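Local coordinates for protein metalloregulator ScaR (Streptococcus gordonii, PDB 3HRS) that acts as a manganese-responsive transcriptional repressor of the DtxR/MntR family, working as a homodimer that probably binds DNA when metal is bound, at residues I78-V83 with D117-C122. Residues are numbered along the deposited sequence; the frame is centred on the assembly and turned at random.
Sequences IEVFLV and DYPKAC
The last turns of helix 62-84 lie against the irregular segment D117-C122, which follows helix 106-115 and comes closest at V80 and C122, whose CA atoms are 5.3 Å apart. D117, with positive phi, ends the preceding helix in a Schellman motif, and the chain then turns past V80, touching it at P119 and at C122. V80 carries most of the contact, its two methyls divided between P119 and C122. With chi1 at 166°, CG1 stands anti to the backbone N and reaches the P119 ring, 4.2 Å from its CG; CG2, anti to the carbonyl carbon, lies against the backbone of C122, its nearest atom being CA at 3.4 Å, and meets CB at 3.8 Å. L116 touches V80 as well, and L77 and D113 touch P119, so the proline sits between the two helices. The loop belongs to the metal-binding and dimerisation region of a DtxR/MntR repressor, and the contact brings together E79 and C122, two ligands of a zinc site that is empty in this apo chain. Between them the approach is aliphatic, CG of E79 to CB of C122 at 4.3 Å. At chi1 67°, SG of C122 lies 6.0 Å from OE1 of E79, near it without touching. The E79 side chain also nears H124 and D159, the other residues of the site. One residue after V80, F81 meets F81 of the second subunit.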
ATOM      1  N   ILE A  78       2.048   5.718  -7.510  1.00 56.14           N
ATOM      2  CA  ILE A  78       1.584   4.349  -7.322  1.00 48.86           C
ATOM      3  C   ILE A  78       1.556   3.646  -8.683  1.00 60.13           C
ATOM      4  O   ILE A  78       1.934   2.485  -8.817  1.00 58.76           O
ATOM      5  CB  ILE A  78       0.179   4.282  -6.675  1.00 50.67           C
ATOM      6  CG1 ILE A  78       0.178   4.881  -5.257  1.00 63.48           C
ATOM      7  CG2 ILE A  78      -0.278   2.875  -6.557  1.00 49.36           C
ATOM      8  CD1 ILE A  78       1.329   4.408  -4.424  1.00 66.81           C
ATOM      9  N   GLU A  79       1.104   4.349  -9.708  1.00 69.71           N
ATOM     10  CA  GLU A  79       1.074   3.735 -11.027  1.00 65.30           C
ATOM     11  C   GLU A  79       2.482   3.283 -11.374  1.00 55.65           C
ATOM     12  O   GLU A  79       2.694   2.103 -11.603  1.00 51.90           O
ATOM     13  CB  GLU A  79       0.544   4.696 -12.078  1.00 71.97           C
ATOM     14  CG  GLU A  79       0.623   4.159 -13.486  1.00 87.00           C
ATOM     15  CD  GLU A  79      -0.659   3.499 -13.918  1.00 99.95           C
ATOM     16  OE1 GLU A  79      -0.663   2.877 -15.011  1.00102.75           O
ATOM     17  OE2 GLU A  79      -1.661   3.618 -13.166  1.00102.96           O
ATOM     18  N   VAL A  80       3.433   4.227 -11.396  1.00 50.08           N
ATOM     19  CA  VAL A  80       4.837   3.936 -11.667  1.00 42.67           C
ATOM     20  C   VAL A  80       5.378   2.820 -10.786  1.00 49.40           C
ATOM     21  O   VAL A  80       6.107   1.976 -11.260  1.00 53.26           O
ATOM     22  CB  VAL A  80       5.744   5.134 -11.413  1.00 46.69           C
ATOM     23  CG1 VAL A  80       7.237   4.688 -11.381  1.00 32.34           C
ATOM     24  CG2 VAL A  80       5.517   6.199 -12.470  1.00 51.58           C
ATOM     25  N   PHE A  81       5.048   2.811  -9.504  1.00 46.57           N
ATOM     26  CA  PHE A  81       5.562   1.743  -8.655  1.00 52.56           C
ATOM     27  C   PHE A  81       5.004   0.385  -9.093  1.00 53.58           C
ATOM     28  O   PHE A  81       5.750  -0.549  -9.271  1.00 51.93           O
ATOM     29  CB  PHE A  81       5.295   2.008  -7.159  1.00 43.53           C
ATOM     30  CG  PHE A  81       5.624   0.838  -6.253  1.00 44.80           C
ATOM     31  CD1 PHE A  81       6.939   0.545  -5.920  1.00 46.91           C
ATOM     32  CD2 PHE A  81       4.609   0.049  -5.712  1.00 44.32           C
ATOM     33  CE1 PHE A  81       7.239  -0.523  -5.055  1.00 52.99           C
ATOM     34  CE2 PHE A  81       4.897  -1.017  -4.841  1.00 39.07           C
ATOM     35  CZ  PHE A  81       6.207  -1.304  -4.513  1.00 43.75           C
ATOM     36  N   LEU A  82       3.693   0.288  -9.268  1.00 54.71           N
ATOM     37  CA  LEU A  82       3.062  -0.989  -9.560  1.00 53.94           C
ATOM     38  C   LEU A  82       3.557  -1.626 -10.842  1.00 67.68           C
ATOM     39  O   LEU A  82       3.834  -2.840 -10.876  1.00 72.04           O
ATOM     40  CB  LEU A  82       1.543  -0.864  -9.597  1.00 54.36           C
ATOM     41  CG  LEU A  82       1.002  -0.516  -8.207  1.00 61.76           C
ATOM     42  CD1 LEU A  82      -0.503  -0.691  -8.170  1.00 56.81           C
ATOM     43  CD2 LEU A  82       1.693  -1.380  -7.147  1.00 56.86           C
ATOM     44  N   VAL A  83       3.675  -0.829 -11.901  1.00 58.51           N
ATOM     45  CA  VAL A  83       4.066  -1.427 -13.166  1.00 49.80           C
ATOM     46  C   VAL A  83       5.565  -1.665 -13.276  1.00 57.15           C
ATOM     47  O   VAL A  83       5.979  -2.752 -13.671  1.00 75.09           O
ATOM     48  CB  VAL A  83       3.465  -0.727 -14.413  1.00 45.86           C
ATOM     49  CG1 VAL A  83       2.756   0.543 -14.037  1.00 50.17           C
ATOM     50  CG2 VAL A  83       4.532  -0.492 -15.482  1.00 40.77           C
ATOM     51  N   ASP A 117      13.139   7.174  -7.389  1.00 52.68           N
ATOM     52  CA  ASP A 117      14.148   8.094  -7.908  1.00 50.44           C
ATOM     53  C   ASP A 117      13.542   9.264  -8.661  1.00 57.52           C
ATOM     54  O   ASP A 117      14.050   9.664  -9.714  1.00 68.73           O
ATOM     55  CB  ASP A 117      15.160   7.370  -8.795  1.00 60.64           C
ATOM     56  CG  ASP A 117      16.459   8.160  -8.976  1.00 75.37           C
ATOM     57  OD1 ASP A 117      16.672   9.176  -8.259  1.00 70.49           O
ATOM     58  OD2 ASP A 117      17.269   7.755  -9.847  1.00 78.07           O
ATOM     59  N   TYR A 118      12.454   9.801  -8.116  1.00 55.75           N
ATOM     60  CA  TYR A 118      11.846  11.048  -8.591  1.00 58.60           C
ATOM     61  C   TYR A 118      11.481  11.073 -10.071  1.00 57.47           C
ATOM     62  O   TYR A 118      12.016  11.885 -10.832  1.00 56.75           O
ATOM     63  CB  TYR A 118      12.722  12.243  -8.231  1.00 54.36           C
ATOM     64  CG  TYR A 118      13.145  12.209  -6.788  1.00 66.24           C
ATOM     65  CD1 TYR A 118      14.400  11.731  -6.432  1.00 65.13           C
ATOM     66  CD2 TYR A 118      12.288  12.627  -5.774  1.00 69.37           C
ATOM     67  CE1 TYR A 118      14.802  11.689  -5.127  1.00 61.72           C
ATOM     68  CE2 TYR A 118      12.683  12.585  -4.439  1.00 64.78           C
ATOM     69  CZ  TYR A 118      13.944  12.103  -4.125  1.00 71.69           C
ATOM     70  OH  TYR A 118      14.379  12.023  -2.809  1.00 78.26           O
ATOM     71  N   PRO A 119      10.557  10.181 -10.476  1.00 53.30           N
ATOM     72  CA  PRO A 119      10.076  10.132 -11.870  1.00 52.59           C
ATOM     73  C   PRO A 119       9.253  11.372 -12.238  1.00 55.76           C
ATOM     74  O   PRO A 119       8.278  11.702 -11.564  1.00 60.47           O
ATOM     75  CB  PRO A 119       9.172   8.898 -11.910  1.00 49.70           C
ATOM     76  CG  PRO A 119       9.149   8.323 -10.475  1.00 46.90           C
ATOM     77  CD  PRO A 119       9.839   9.260  -9.568  1.00 38.57           C
ATOM     78  N   LYS A 120       9.635  12.038 -13.316  1.00 55.72           N
ATOM     79  CA  LYS A 120       8.896  13.186 -13.799  1.00 63.24           C
ATOM     80  C   LYS A 120       7.667  12.789 -14.634  1.00 66.89           C
ATOM     81  O   LYS A 120       6.972  13.656 -15.166  1.00 75.44           O
ATOM     82  CB  LYS A 120       9.829  14.094 -14.602  1.00 69.12           C
ATOM     83  CG  LYS A 120      10.684  15.040 -13.734  1.00 79.24           C
ATOM     84  CD  LYS A 120      12.147  15.087 -14.206  1.00 90.79           C
ATOM     85  CE  LYS A 120      12.340  14.548 -15.649  1.00156.05           C
ATOM     86  NZ  LYS A 120      12.026  15.499 -16.774  1.00153.63           N
ATOM     87  N   ALA A 121       7.378  11.495 -14.728  1.00 54.38           N
ATOM     88  CA  ALA A 121       6.227  11.044 -15.504  1.00 55.35           C
ATOM     89  C   ALA A 121       5.866   9.583 -15.250  1.00 53.16           C
ATOM     90  O   ALA A 121       6.764   8.754 -15.095  1.00 63.39           O
ATOM     91  CB  ALA A 121       6.503  11.250 -16.974  1.00 53.09           C
ATOM     92  N   CYS A 122       4.562   9.273 -15.206  1.00 40.18           N
ATOM     93  CA  CYS A 122       4.107   7.883 -15.087  1.00 47.11           C
ATOM     94  C   CYS A 122       4.132   7.201 -16.473  1.00 65.09           C
ATOM     95  O   CYS A 122       4.286   7.874 -17.503  1.00 65.65           O
ATOM     96  CB  CYS A 122       2.707   7.799 -14.493  1.00 40.26           C
ATOM     97  SG  CYS A 122       1.397   8.481 -15.530  1.00 64.36           S
TER